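Local coordinates for protein cellulase (Bacillus sp. BG-CS10, PDB 5E09) that probably hydrolyses internal beta-1,4-glucosidic bonds of cellulose, using a glycoside hydrolase family 5 barrel joined to an X2 domain and a family 46 carbohydrate-binding module, at residues Asp248-Phe253 with Asn301-Thr306; Thr259-Ala262 with Pro266-Leu269; Val223-Phe228 with Leu290-Phe295; Phe295-Leu300 with Val305-Trp310. All coordinates share one frame; numbering follows the deposited sequence.

Interaction 1 of 4, residues Asp248-Phe253 with Asn301-Thr306; sequences DIIDTF and NERDVT
Arg303 lays the aliphatic part of its side chain over the backbone and CB of Phe253. Its CD lies 3.4 Å from Phe253 O and, as the closest side-chain approach, 3.8 Å from Phe253 CB. Because the chain runs extended from CG to NE (chi3 -171°), the guanidinium is carried on past the carbonyl towards Ile250, where NH2 comes to 4.3 Å from Ile250 CG2, obliquely to the guanidinium plane. The touch is van der Waals throughout, with no hydrogen bond between the two segments. The polar end is held by neighbours: NH1 bonds to His299 O and NE to Asn254 OD1, while the ion pair of Arg303 NH1 with Glu302 OE1 is long at 3.9 Å. With an alanine at Arg303, Phe253 would probably lose its methylene cover, and Asn254 OD1 and His299 O their guanidinium donors. Deeper in, Val305 CG2 approaches Phe253 CD1 loosely, at 4.4 Å. The Phe253 ring carries Thr252 CG2 over the centre of one face, 4.1 Å above the plane. Asp304, at positive phi (52°), is the C-prime residue of a Schellman motif, with Asp304 N to Asn301 O at 3.1 Å and Val305 N also turned back to the helix. The contact thus joins helix 243-261 to the capped end of helix 286-302, successive outer helices of the (beta/alpha)8 barrel of family 5 glycosidases.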
loop_
_atom_site.group_PDB
_atom_site.type_symbol
_atom_site.label_atom_id
_atom_site.label_comp_id
_atom_site.label_asym_id
_atom_site.label_seq_id
_atom_site.Cartn_x
_atom_site.Cartn_y
_atom_site.Cartn_z
ATOM N N ASP A 248 7.518 -12.750 5.862
ATOM C CA ASP A 248 7.293 -11.569 6.688
ATOM C C ASP A 248 5.809 -11.404 6.988
ATOM O O ASP A 248 5.419 -11.092 8.125
ATOM C CB ASP A 248 7.833 -10.315 6.012
ATOM C CG ASP A 248 7.835 -9.122 6.939
ATOM O OD1 ASP A 248 8.706 -9.077 7.835
ATOM O OD2 ASP A 248 6.961 -8.238 6.781
ATOM N N ILE A 249 4.975 -11.620 5.973
ATOM C CA ILE A 249 3.528 -11.617 6.214
ATOM C C ILE A 249 3.105 -12.681 7.249
ATOM O O ILE A 249 2.405 -12.387 8.247
ATOM C CB ILE A 249 2.757 -11.844 4.905
ATOM C CG1 ILE A 249 2.960 -10.646 3.971
ATOM C CG2 ILE A 249 1.281 -12.090 5.188
ATOM C CD1 ILE A 249 2.468 -10.866 2.563
ATOM N N ILE A 250 3.551 -13.912 7.011
ATOM C CA ILE A 250 3.187 -15.037 7.869
ATOM C C ILE A 250 3.599 -14.813 9.323
ATOM O O ILE A 250 2.776 -14.958 10.226
ATOM C CB ILE A 250 3.805 -16.349 7.349
ATOM C CG1 ILE A 250 3.069 -16.809 6.090
ATOM C CG2 ILE A 250 3.746 -17.437 8.412
ATOM C CD1 ILE A 250 3.595 -18.096 5.522
ATOM N N ASP A 251 4.860 -14.452 9.545
ATOM C CA ASP A 251 5.362 -14.197 10.893
ATOM C C ASP A 251 4.605 -13.050 11.562
ATOM O O ASP A 251 4.101 -13.189 12.700
ATOM C CB ASP A 251 6.863 -13.879 10.863
ATOM C CG ASP A 251 7.704 -15.047 10.358
ATOM O OD1 ASP A 251 7.192 -16.187 10.313
ATOM O OD2 ASP A 251 8.886 -14.829 10.015
ATOM N N THR A 252 4.519 -11.924 10.849
ATOM C CA THR A 252 3.861 -10.740 11.391
ATOM C C THR A 252 2.475 -11.071 11.921
ATOM O O THR A 252 2.155 -10.831 13.101
ATOM C CB THR A 252 3.732 -9.621 10.341
ATOM O OG1 THR A 252 5.036 -9.219 9.899
ATOM C CG2 THR A 252 3.004 -8.422 10.931
ATOM N N PHE A 253 1.645 -11.653 11.068
ATOM C CA PHE A 253 0.266 -11.822 11.489
ATOM C C PHE A 253 0.062 -13.074 12.336
ATOM O O PHE A 253 -0.945 -13.199 13.025
ATOM C CB PHE A 253 -0.640 -11.768 10.268
ATOM C CG PHE A 253 -0.734 -10.381 9.689
ATOM C CD1 PHE A 253 -1.480 -9.408 10.331
ATOM C CD2 PHE A 253 -0.015 -10.031 8.560
ATOM C CE1 PHE A 253 -1.549 -8.118 9.836
ATOM C CE2 PHE A 253 -0.078 -8.743 8.052
ATOM C CZ PHE A 253 -0.849 -7.782 8.691
ATOM N N ASN A 301 -7.427 -13.252 6.251
ATOM C CA ASN A 301 -8.681 -13.983 6.389
ATOM C C ASN A 301 -8.521 -15.223 7.255
ATOM O O ASN A 301 -9.337 -15.464 8.143
ATOM C CB ASN A 301 -9.235 -14.366 5.019
ATOM C CG ASN A 301 -9.757 -13.168 4.257
ATOM O OD1 ASN A 301 -10.104 -12.149 4.841
ATOM N ND2 ASN A 301 -9.827 -13.294 2.936
ATOM N N GLU A 302 -7.463 -15.995 7.015
ATOM C CA GLU A 302 -7.187 -17.165 7.848
ATOM C C GLU A 302 -7.007 -16.778 9.318
ATOM O O GLU A 302 -7.237 -17.597 10.214
ATOM C CB GLU A 302 -5.944 -17.915 7.353
ATOM C CG GLU A 302 -6.234 -19.053 6.375
ATOM C CD GLU A 302 -4.994 -19.871 6.034
ATOM O OE1 GLU A 302 -3.898 -19.544 6.540
ATOM O OE2 GLU A 302 -5.117 -20.851 5.264
ATOM N N ARG A 303 -6.596 -15.535 9.575
ATOM C CA ARG A 303 -6.399 -15.113 10.960
ATOM C C ARG A 303 -7.441 -14.113 11.487
ATOM O O ARG A 303 -7.197 -13.444 12.494
ATOM C CB ARG A 303 -4.998 -14.527 11.121
ATOM C CG ARG A 303 -3.902 -15.572 11.064
ATOM C CD ARG A 303 -2.584 -14.963 10.620
ATOM N NE ARG A 303 -1.574 -15.982 10.360
ATOM C CZ ARG A 303 -1.477 -16.666 9.224
ATOM N NH1 ARG A 303 -2.337 -16.449 8.235
ATOM N NH2 ARG A 303 -0.520 -17.573 9.078
ATOM N N ASP A 304 -8.588 -14.027 10.815
ATOM C CA ASP A 304 -9.689 -13.141 11.223
ATOM C C ASP A 304 -9.278 -11.687 11.465
ATOM O O ASP A 304 -9.800 -11.027 12.370
ATOM C CB ASP A 304 -10.364 -13.675 12.488
ATOM C CG ASP A 304 -10.999 -15.036 12.281
ATOM O OD1 ASP A 304 -11.398 -15.345 11.136
ATOM O OD2 ASP A 304 -11.091 -15.798 13.268
ATOM N N VAL A 305 -8.349 -11.187 10.659
ATOM C CA VAL A 305 -7.971 -9.784 10.743
ATOM C C VAL A 305 -8.809 -8.950 9.787
ATOM O O VAL A 305 -8.713 -9.112 8.572
ATOM C CB VAL A 305 -6.480 -9.565 10.421
ATOM C CG1 VAL A 305 -6.140 -8.074 10.480
ATOM C CG2 VAL A 305 -5.604 -10.356 11.380
ATOM N N THR A 306 -9.634 -8.065 10.336
ATOM C CA THR A 306 -10.371 -7.118 9.515
ATOM C C THR A 306 -9.381 -6.095 8.966
ATOM O O THR A 306 -8.596 -5.531 9.721
ATOM C CB THR A 306 -11.484 -6.425 10.316
ATOM O OG1 THR A 306 -12.582 -7.331 10.483
ATOM C CG2 THR A 306 -11.975 -5.181 9.600
#

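Interaction 2 of 4, residues Thr259-Ala262 with Pro266-Leu269; sequences TFTA and PVVL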
loop_
_atom_site.group_PDB
_atom_site.type_symbol
_atom_site.label_atom_id
_atom_site.label_comp_id
_atom_site.label_asym_id
_atom_site.label_seq_id
_atom_site.Cartn_x
_atom_site.Cartn_y
_atom_site.Cartn_z
ATOM N N THR A 259 -1.166 -12.974 19.967
ATOM C CA THR A 259 -1.264 -12.016 21.060
ATOM C C THR A 259 -2.693 -11.533 21.307
ATOM O O THR A 259 -3.123 -11.444 22.453
ATOM C CB THR A 259 -0.357 -10.802 20.816
ATOM O OG1 THR A 259 0.994 -11.252 20.667
ATOM C CG2 THR A 259 -0.437 -9.830 21.988
ATOM N N PHE A 260 -3.436 -11.234 20.246
ATOM C CA PHE A 260 -4.753 -10.623 20.413
ATOM C C PHE A 260 -5.931 -11.519 20.015
ATOM O O PHE A 260 -6.774 -11.853 20.852
ATOM C CB PHE A 260 -4.831 -9.326 19.617
ATOM C CG PHE A 260 -3.898 -8.259 20.101
ATOM C CD1 PHE A 260 -4.129 -7.612 21.305
ATOM C CD2 PHE A 260 -2.801 -7.886 19.346
ATOM C CE1 PHE A 260 -3.275 -6.623 21.752
ATOM C CE2 PHE A 260 -1.942 -6.891 19.789
ATOM C CZ PHE A 260 -2.181 -6.263 20.992
ATOM N N THR A 261 -5.999 -11.881 18.737
ATOM C CA THR A 261 -7.136 -12.638 18.209
ATOM C C THR A 261 -7.348 -13.974 18.936
ATOM O O THR A 261 -8.482 -14.373 19.186
ATOM C CB THR A 261 -6.968 -12.898 16.695
ATOM O OG1 THR A 261 -6.986 -11.648 15.991
ATOM C CG2 THR A 261 -8.089 -13.777 16.163
ATOM N N ALA A 262 -6.256 -14.650 19.279
ATOM C CA ALA A 262 -6.326 -15.920 19.999
ATOM C C ALA A 262 -7.010 -15.744 21.355
ATOM O O ALA A 262 -7.769 -16.607 21.797
ATOM C CB ALA A 262 -4.940 -16.507 20.177
ATOM N N PRO A 266 -10.113 -8.517 19.206
ATOM C CA PRO A 266 -10.182 -8.438 17.746
ATOM C C PRO A 266 -9.196 -7.410 17.194
ATOM O O PRO A 266 -8.928 -6.399 17.846
ATOM C CB PRO A 266 -11.624 -8.011 17.494
ATOM C CG PRO A 266 -11.963 -7.183 18.686
ATOM C CD PRO A 266 -11.233 -7.807 19.850
ATOM N N VAL A 267 -8.670 -7.673 16.003
ATOM C CA VAL A 267 -7.664 -6.816 15.402
ATOM C C VAL A 267 -8.169 -6.154 14.119
ATOM O O VAL A 267 -8.815 -6.793 13.285
ATOM C CB VAL A 267 -6.377 -7.611 15.094
ATOM C CG1 VAL A 267 -5.325 -6.716 14.433
ATOM C CG2 VAL A 267 -5.830 -8.242 16.365
ATOM N N VAL A 268 -7.893 -4.859 13.993
ATOM C CA VAL A 268 -8.082 -4.138 12.747
ATOM C C VAL A 268 -6.732 -3.712 12.159
ATOM O O VAL A 268 -5.958 -2.961 12.777
ATOM C CB VAL A 268 -8.973 -2.893 12.926
ATOM C CG1 VAL A 268 -8.996 -2.076 11.639
ATOM C CG2 VAL A 268 -10.392 -3.296 13.327
ATOM N N LEU A 269 -6.446 -4.233 10.973
ATOM C CA LEU A 269 -5.354 -3.738 10.156
ATOM C C LEU A 269 -5.804 -2.404 9.564
ATOM O O LEU A 269 -6.310 -2.351 8.449
ATOM C CB LEU A 269 -4.991 -4.748 9.062
ATOM C CG LEU A 269 -3.770 -4.419 8.205
ATOM C CD1 LEU A 269 -2.551 -4.207 9.087
ATOM C CD2 LEU A 269 -3.512 -5.535 7.212
HETATM O O HOH W 1 -9.240 -10.627 15.386
#
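Val267 CG2 is the one methyl that meets both residues of the helix end. It packs 3.6 Å from Phe260 CB, an apolar contact closest at the root of the phenylalanine, with the ring meeting the methyl only obliquely and farther off, and it lies equally close, 3.6 Å, to Thr261 OG1. The Thr261 and Val267 side chains cross at about a right angle. Val267 has CG2 beside its own backbone N and CG1 anti to that N (chi1 179°), which places CG2 on the helix side. No direct hydrogen bond links the segments; a water does so instead. It sits 2.5 Å from Thr261 OG1 and accepts from Val267 N at 3.1 Å, so a backbone N-H at the start of the strand is satisfied by solvent bound to the helix end. Around this first shell the backbone of Thr259-Thr261 widens into a pi-type turn. Thr259 CG2 covers one face of the Phe260 ring, 3.9 Å above its centre, and Thr259 OG1 is bonded to Arg255 O and Gln201 NE2. The Phe260 ring leads away from Val267, to Leu204 and Leu207 of helix 201-214 and Ala221 of strand 219-225. Here helix 243-261 gives way, through a short loop, to strand 267-272, which pairs in parallel with strands 219-225 and 306-311.

Interaction 3 of 4, residues Val223-Phe228 with Leu290-Phe295; sequences VHYYGF and LKFFEF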
loop_
_atom_site.group_PDB
_atom_site.type_symbol
_atom_site.label_atom_id
_atom_site.label_comp_id
_atom_site.label_asym_id
_atom_site.label_seq_id
_atom_site.Cartn_x
_atom_site.Cartn_y
_atom_site.Cartn_z
ATOM N N VAL A 223 -3.273 -2.335 14.050
ATOM C CA VAL A 223 -1.907 -2.228 13.552
ATOM C C VAL A 223 -1.936 -1.866 12.074
ATOM O O VAL A 223 -2.994 -1.906 11.437
ATOM C CB VAL A 223 -1.101 -3.531 13.762
ATOM C CG1 VAL A 223 -0.787 -3.728 15.238
ATOM C CG2 VAL A 223 -1.847 -4.736 13.208
ATOM N N HIS A 224 -0.775 -1.493 11.547
ATOM C CA HIS A 224 -0.630 -1.128 10.144
ATOM C C HIS A 224 0.404 -2.033 9.493
ATOM O O HIS A 224 1.292 -2.543 10.169
ATOM C CB HIS A 224 -0.214 0.337 9.993
ATOM C CG HIS A 224 -1.276 1.312 10.389
ATOM N ND1 HIS A 224 -1.068 2.678 10.397
ATOM C CD2 HIS A 224 -2.554 1.127 10.792
ATOM C CE1 HIS A 224 -2.168 3.285 10.788
ATOM N NE2 HIS A 224 -3.088 2.370 11.037
ATOM N N TYR A 225 0.297 -2.223 8.183
ATOM C CA TYR A 225 1.238 -3.082 7.474
ATOM C C TYR A 225 1.399 -2.668 6.015
ATOM O O TYR A 225 0.420 -2.509 5.297
ATOM C CB TYR A 225 0.790 -4.541 7.551
ATOM C CG TYR A 225 1.829 -5.497 7.027
ATOM C CD1 TYR A 225 2.944 -5.816 7.792
ATOM C CD2 TYR A 225 1.708 -6.068 5.766
ATOM C CE1 TYR A 225 3.903 -6.681 7.325
ATOM C CE2 TYR A 225 2.667 -6.939 5.288
ATOM C CZ TYR A 225 3.761 -7.244 6.074
ATOM O OH TYR A 225 4.720 -8.110 5.610
ATOM N N TYR A 226 2.641 -2.509 5.576
ATOM C CA TYR A 226 2.905 -2.002 4.235
ATOM C C TYR A 226 3.896 -2.869 3.483
ATOM O O TYR A 226 4.470 -2.447 2.483
ATOM C CB TYR A 226 3.409 -0.562 4.304
ATOM C CG TYR A 226 2.292 0.424 4.522
ATOM C CD1 TYR A 226 1.573 0.930 3.443
ATOM C CD2 TYR A 226 1.938 0.834 5.803
ATOM C CE1 TYR A 226 0.535 1.826 3.631
ATOM C CE2 TYR A 226 0.898 1.729 6.002
ATOM C CZ TYR A 226 0.201 2.222 4.911
ATOM O OH TYR A 226 -0.828 3.119 5.095
ATOM N N GLY A 227 4.092 -4.084 3.981
ATOM C CA GLY A 227 4.894 -5.074 3.294
ATOM C C GLY A 227 6.355 -5.039 3.680
ATOM O O GLY A 227 6.888 -3.994 4.062
ATOM N N PHE A 228 6.986 -6.205 3.584
ATOM C CA PHE A 228 8.423 -6.343 3.733
ATOM C C PHE A 228 9.130 -5.234 2.955
ATOM O O PHE A 228 9.029 -5.158 1.729
ATOM C CB PHE A 228 8.861 -7.727 3.257
ATOM C CG PHE A 228 10.318 -8.002 3.446
ATOM C CD1 PHE A 228 10.896 -7.907 4.702
ATOM C CD2 PHE A 228 11.110 -8.377 2.371
ATOM C CE1 PHE A 228 12.245 -8.169 4.884
ATOM C CE2 PHE A 228 12.463 -8.639 2.543
ATOM C CZ PHE A 228 13.031 -8.534 3.802
ATOM N N LEU A 290 -0.203 -7.863 -7.596
ATOM C CA LEU A 290 -1.380 -8.722 -7.449
ATOM C C LEU A 290 -1.103 -9.932 -6.555
ATOM O O LEU A 290 -1.882 -10.234 -5.645
ATOM C CB LEU A 290 -1.868 -9.195 -8.818
ATOM C CG LEU A 290 -2.314 -8.116 -9.805
ATOM C CD1 LEU A 290 -2.643 -8.729 -11.157
ATOM C CD2 LEU A 290 -3.503 -7.345 -9.259
ATOM N N LYS A 291 0.009 -10.618 -6.804
ATOM C CA LYS A 291 0.356 -11.777 -5.984
ATOM C C LYS A 291 0.540 -11.400 -4.505
ATOM O O LYS A 291 0.105 -12.138 -3.598
ATOM C CB LYS A 291 1.612 -12.458 -6.535
ATOM C CG LYS A 291 1.347 -13.257 -7.818
ATOM C CD LYS A 291 2.568 -14.063 -8.265
ATOM C CE LYS A 291 3.628 -13.170 -8.876
ATOM N NZ LYS A 291 4.741 -13.959 -9.481
ATOM N N PHE A 292 1.156 -10.242 -4.263
ATOM C CA PHE A 292 1.330 -9.762 -2.898
ATOM C C PHE A 292 -0.019 -9.607 -2.207
ATOM O O PHE A 292 -0.244 -10.169 -1.131
ATOM C CB PHE A 292 2.084 -8.428 -2.861
ATOM C CG PHE A 292 2.116 -7.795 -1.493
ATOM C CD1 PHE A 292 3.092 -8.150 -0.573
ATOM C CD2 PHE A 292 1.163 -6.859 -1.121
ATOM C CE1 PHE A 292 3.120 -7.578 0.696
ATOM C CE2 PHE A 292 1.182 -6.290 0.142
ATOM C CZ PHE A 292 2.164 -6.653 1.053
ATOM N N PHE A 293 -0.920 -8.843 -2.819
ATOM C CA PHE A 293 -2.204 -8.587 -2.165
ATOM C C PHE A 293 -3.055 -9.853 -2.007
ATOM O O PHE A 293 -3.745 -10.015 -0.994
ATOM C CB PHE A 293 -2.971 -7.499 -2.917
ATOM C CG PHE A 293 -2.466 -6.112 -2.626
ATOM C CD1 PHE A 293 -2.896 -5.427 -1.498
ATOM C CD2 PHE A 293 -1.537 -5.504 -3.459
ATOM C CE1 PHE A 293 -2.424 -4.150 -1.206
ATOM C CE2 PHE A 293 -1.059 -4.222 -3.178
ATOM C CZ PHE A 293 -1.505 -3.547 -2.047
ATOM N N GLU A 294 -2.986 -10.758 -2.982
ATOM C CA GLU A 294 -3.712 -12.030 -2.887
ATOM C C GLU A 294 -3.233 -12.844 -1.677
ATOM O O GLU A 294 -4.035 -13.317 -0.852
ATOM C CB GLU A 294 -3.541 -12.839 -4.181
ATOM C CG GLU A 294 -4.486 -14.034 -4.330
ATOM C CD GLU A 294 -3.968 -15.291 -3.659
ATOM O OE1 GLU A 294 -2.728 -15.448 -3.549
ATOM O OE2 GLU A 294 -4.805 -16.121 -3.237
ATOM N N PHE A 295 -1.916 -12.997 -1.578
ATOM C CA PHE A 295 -1.309 -13.704 -0.456
ATOM C C PHE A 295 -1.688 -13.069 0.895
ATOM O O PHE A 295 -2.204 -13.739 1.811
ATOM C CB PHE A 295 0.206 -13.720 -0.643
ATOM C CG PHE A 295 0.929 -14.637 0.290
ATOM C CD1 PHE A 295 1.083 -15.979 -0.015
ATOM C CD2 PHE A 295 1.481 -14.153 1.462
ATOM C CE1 PHE A 295 1.765 -16.828 0.845
ATOM C CE2 PHE A 295 2.164 -14.991 2.323
ATOM C CZ PHE A 295 2.308 -16.330 2.016
#
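Phe292 directs the far end of its ring at the backbone of Gly227, with CZ 3.9 Å and CE1 4.0 Å from Gly227 CA. The alpha carbon approaches obliquely to the ring plane. Phe292 has CG anti to its backbone N (chi1 172°), and this throws the ring off helix 286-302 towards the turn after strand 219-225. Beside the glycine, Tyr225 CE2 lies near the plane of the Phe292 ring, at its edge, 4.3 Å from CZ. Relative to the tyrosine ring, that same CZ is placed obliquely, so the two rings touch without stacking. The turn also folds back on itself, since Gly227 N lies 3.4 Å above one face of the Tyr225 ring, offset toward the rim. Gly227 has a positive phi of 90°, and its backbone angles by themselves call for glycine, since a beta carbon would jam against the preceding carbonyl oxygen; it would also sit tightly, about 3.2 Å from Phe292 CZ. On the helix, Phe292 CD2 stands 3.8 Å above one face of the Phe293 ring, toward its rim. Tyr225 is fixed further by its hydroxyl, bonded to Asp248 OD2, and by an edge-to-face meeting with Phe253. The neighbouring His224 and Tyr226 bond to Glu149 and Glu271, which probably correspond to the acid/base and nucleophile of family 5 relatives. The contact therefore packs an outer helix against the C-terminal end of the sixth barrel strand, the rim at which (beta/alpha)8 glycosidases build their active site.

Interaction 4 of 4, residues Phe295-Leu300 with Val305-Trp310; sequences FLIHHL and VTHMLW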
loop_
_atom_site.group_PDB
_atom_site.type_symbol
_atom_site.label_atom_id
_atom_site.label_comp_id
_atom_site.label_asym_id
_atom_site.label_seq_id
_atom_site.Cartn_x
_atom_site.Cartn_y
_atom_site.Cartn_z
ATOM N N PHE A 295 -1.916 -12.997 -1.578
ATOM C CA PHE A 295 -1.309 -13.704 -0.456
ATOM C C PHE A 295 -1.688 -13.069 0.895
ATOM O O PHE A 295 -2.204 -13.739 1.811
ATOM C CB PHE A 295 0.206 -13.720 -0.643
ATOM C CG PHE A 295 0.929 -14.637 0.290
ATOM C CD1 PHE A 295 1.083 -15.979 -0.015
ATOM C CD2 PHE A 295 1.481 -14.153 1.462
ATOM C CE1 PHE A 295 1.765 -16.828 0.845
ATOM C CE2 PHE A 295 2.164 -14.991 2.323
ATOM C CZ PHE A 295 2.308 -16.330 2.016
ATOM N N LEU A 296 -1.444 -11.765 0.996
ATOM C CA LEU A 296 -1.736 -11.009 2.212
ATOM C C LEU A 296 -3.177 -11.187 2.684
ATOM O O LEU A 296 -3.423 -11.523 3.851
ATOM C CB LEU A 296 -1.456 -9.520 1.995
ATOM C CG LEU A 296 -1.823 -8.601 3.166
ATOM C CD1 LEU A 296 -1.059 -8.998 4.425
ATOM C CD2 LEU A 296 -1.575 -7.135 2.824
ATOM N N ILE A 297 -4.135 -10.955 1.789
ATOM C CA ILE A 297 -5.529 -11.011 2.211
ATOM C C ILE A 297 -5.944 -12.452 2.546
ATOM O O ILE A 297 -6.741 -12.667 3.467
ATOM C CB ILE A 297 -6.458 -10.394 1.155
ATOM C CG1 ILE A 297 -6.180 -8.892 1.067
ATOM C CG2 ILE A 297 -7.922 -10.619 1.524
ATOM C CD1 ILE A 297 -6.905 -8.184 -0.052
ATOM N N HIS A 298 -5.378 -13.435 1.844
ATOM C CA HIS A 298 -5.603 -14.823 2.244
ATOM C C HIS A 298 -5.217 -15.038 3.705
ATOM O O HIS A 298 -6.007 -15.577 4.500
ATOM C CB HIS A 298 -4.818 -15.796 1.367
ATOM C CG HIS A 298 -4.790 -17.198 1.899
ATOM N ND1 HIS A 298 -5.928 -17.864 2.298
ATOM C CD2 HIS A 298 -3.761 -18.058 2.091
ATOM C CE1 HIS A 298 -5.604 -19.075 2.716
ATOM N NE2 HIS A 298 -4.295 -19.219 2.601
ATOM N N HIS A 299 -4.014 -14.611 4.077
ATOM C CA HIS A 299 -3.557 -14.914 5.435
ATOM C C HIS A 299 -4.263 -14.068 6.511
ATOM O O HIS A 299 -4.475 -14.536 7.651
ATOM C CB HIS A 299 -2.041 -14.780 5.509
ATOM C CG HIS A 299 -1.321 -15.947 4.905
ATOM N ND1 HIS A 299 -1.223 -17.167 5.540
ATOM C CD2 HIS A 299 -0.707 -16.094 3.707
ATOM C CE1 HIS A 299 -0.562 -18.011 4.767
ATOM N NE2 HIS A 299 -0.236 -17.388 3.651
ATOM N N LEU A 300 -4.673 -12.855 6.142
ATOM C CA LEU A 300 -5.493 -12.033 7.035
ATOM C C LEU A 300 -6.822 -12.718 7.310
ATOM O O LEU A 300 -7.295 -12.749 8.453
ATOM C CB LEU A 300 -5.744 -10.641 6.450
ATOM C CG LEU A 300 -4.536 -9.724 6.249
ATOM C CD1 LEU A 300 -4.966 -8.387 5.656
ATOM C CD2 LEU A 300 -3.768 -9.530 7.553
ATOM N N VAL A 305 -8.349 -11.187 10.659
ATOM C CA VAL A 305 -7.971 -9.784 10.743
ATOM C C VAL A 305 -8.809 -8.950 9.787
ATOM O O VAL A 305 -8.713 -9.112 8.572
ATOM C CB VAL A 305 -6.480 -9.565 10.421
ATOM C CG1 VAL A 305 -6.140 -8.074 10.480
ATOM C CG2 VAL A 305 -5.604 -10.356 11.380
ATOM N N THR A 306 -9.634 -8.065 10.336
ATOM C CA THR A 306 -10.371 -7.118 9.515
ATOM C C THR A 306 -9.381 -6.095 8.966
ATOM O O THR A 306 -8.596 -5.531 9.721
ATOM C CB THR A 306 -11.484 -6.425 10.316
ATOM O OG1 THR A 306 -12.582 -7.331 10.483
ATOM C CG2 THR A 306 -11.975 -5.181 9.600
ATOM N N HIS A 307 -9.398 -5.872 7.654
ATOM C CA HIS A 307 -8.408 -5.000 7.027
ATOM C C HIS A 307 -9.039 -3.800 6.328
ATOM O O HIS A 307 -10.192 -3.852 5.892
ATOM C CB HIS A 307 -7.566 -5.796 6.031
ATOM C CG HIS A 307 -8.379 -6.518 5.002
ATOM N ND1 HIS A 307 -9.027 -5.862 3.975
ATOM C CD2 HIS A 307 -8.664 -7.831 4.853
ATOM C CE1 HIS A 307 -9.670 -6.747 3.235
ATOM N NE2 HIS A 307 -9.469 -7.949 3.746
HETATM N N MSE A 308 -8.268 -2.722 6.220
HETATM C CA MSE A 308 -8.740 -1.460 5.647
HETATM C C MSE A 308 -7.693 -0.826 4.724
HETATM O O MSE A 308 -6.649 -0.358 5.184
HETATM C CB MSE A 308 -9.111 -0.478 6.761
HETATM C CG MSE A 308 -9.990 -1.079 7.845
HETATM SE SE MSE A 308 -10.623 0.247 9.094
HETATM C CE MSE A 308 -12.125 0.944 8.062
ATOM N N LEU A 309 -7.988 -0.803 3.428
ATOM C CA LEU A 309 -7.038 -0.369 2.409
ATOM C C LEU A 309 -6.737 1.124 2.490
ATOM O O LEU A 309 -7.647 1.943 2.608
ATOM C CB LEU A 309 -7.582 -0.714 1.019
ATOM C CG LEU A 309 -6.848 -0.189 -0.217
ATOM C CD1 LEU A 309 -5.562 -0.965 -0.450
ATOM C CD2 LEU A 309 -7.758 -0.241 -1.441
ATOM N N TRP A 310 -5.457 1.474 2.423
ATOM C CA TRP A 310 -5.073 2.880 2.394
ATOM C C TRP A 310 -5.230 3.429 0.980
ATOM O O TRP A 310 -4.593 2.941 0.046
ATOM C CB TRP A 310 -3.631 3.078 2.877
ATOM C CG TRP A 310 -3.184 4.508 2.762
ATOM C CD1 TRP A 310 -2.296 5.024 1.856
ATOM C CD2 TRP A 310 -3.624 5.608 3.555
ATOM N NE1 TRP A 310 -2.151 6.373 2.048
ATOM C CE2 TRP A 310 -2.965 6.763 3.096
ATOM C CE3 TRP A 310 -4.512 5.733 4.635
ATOM C CZ2 TRP A 310 -3.153 8.023 3.655
ATOM C CZ3 TRP A 310 -4.707 6.987 5.195
ATOM C CH2 TRP A 310 -4.030 8.115 4.702
#
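The His307 imidazole is met obliquely by two aliphatic side chains of the helix. Leu300 CD1 nestles near the ring root, 3.7 Å from His307 CB and 3.8 Å from CD2, while Ile297 CG2 reaches His307 NE2 at 3.8 Å, the two side chains at about a right angle. The Phe272 ring meets the imidazole nearly perpendicularly. On the helix itself, one face of the Phe295 ring is overlain near its rim by His299 CD2, 3.3 Å above the plane. His307 CG sits between its backbone N and carbonyl carbon (chi1 55°), which brings the imidazole round to the helix. The other Leu300 branch, CD2, packs 3.9 Å from Val305 CB. At the backbone, Val305 N donates to Leu300 O at 2.9 Å in a nearly straight bond (168°), tying the strand's approach to the helix end. With alanine in place of Leu300 both branches go, which is likely to open a gap between helix and strand, with His307 CB and Val305 CB stripped of this cover. This buried seam closes the beta-alpha-beta unit of strand 267-272, helix 286-302 and strand 306-311, with Leu332 of helix 326-337 touching Ile297 and Phe253 of helix 243-261 touching Leu300.

Helix 286-302 takes part in interactions 1, 3 and 4, and helix 243-261 in interactions 1 and 2. Interaction 4 is fully buried and the most extensive, at 234 Å², combining aliphatic packing with a direct backbone bond; interaction 1, partly buried, relies on an arginine stem whose polar end is hydrogen-bonded to neighbouring residues. Interaction 2 is buried yet bridged by water, and interaction 3, the smallest at 84 Å², is aromatic against glycine. Leu269 ties 2 to 4: its N lies 2.8 Å from Thr306 O, a probable hydrogen bond between adjacent strands. Ile249 CD1, packed 3.6 Å from Phe295 CD2, connects 1 with 3.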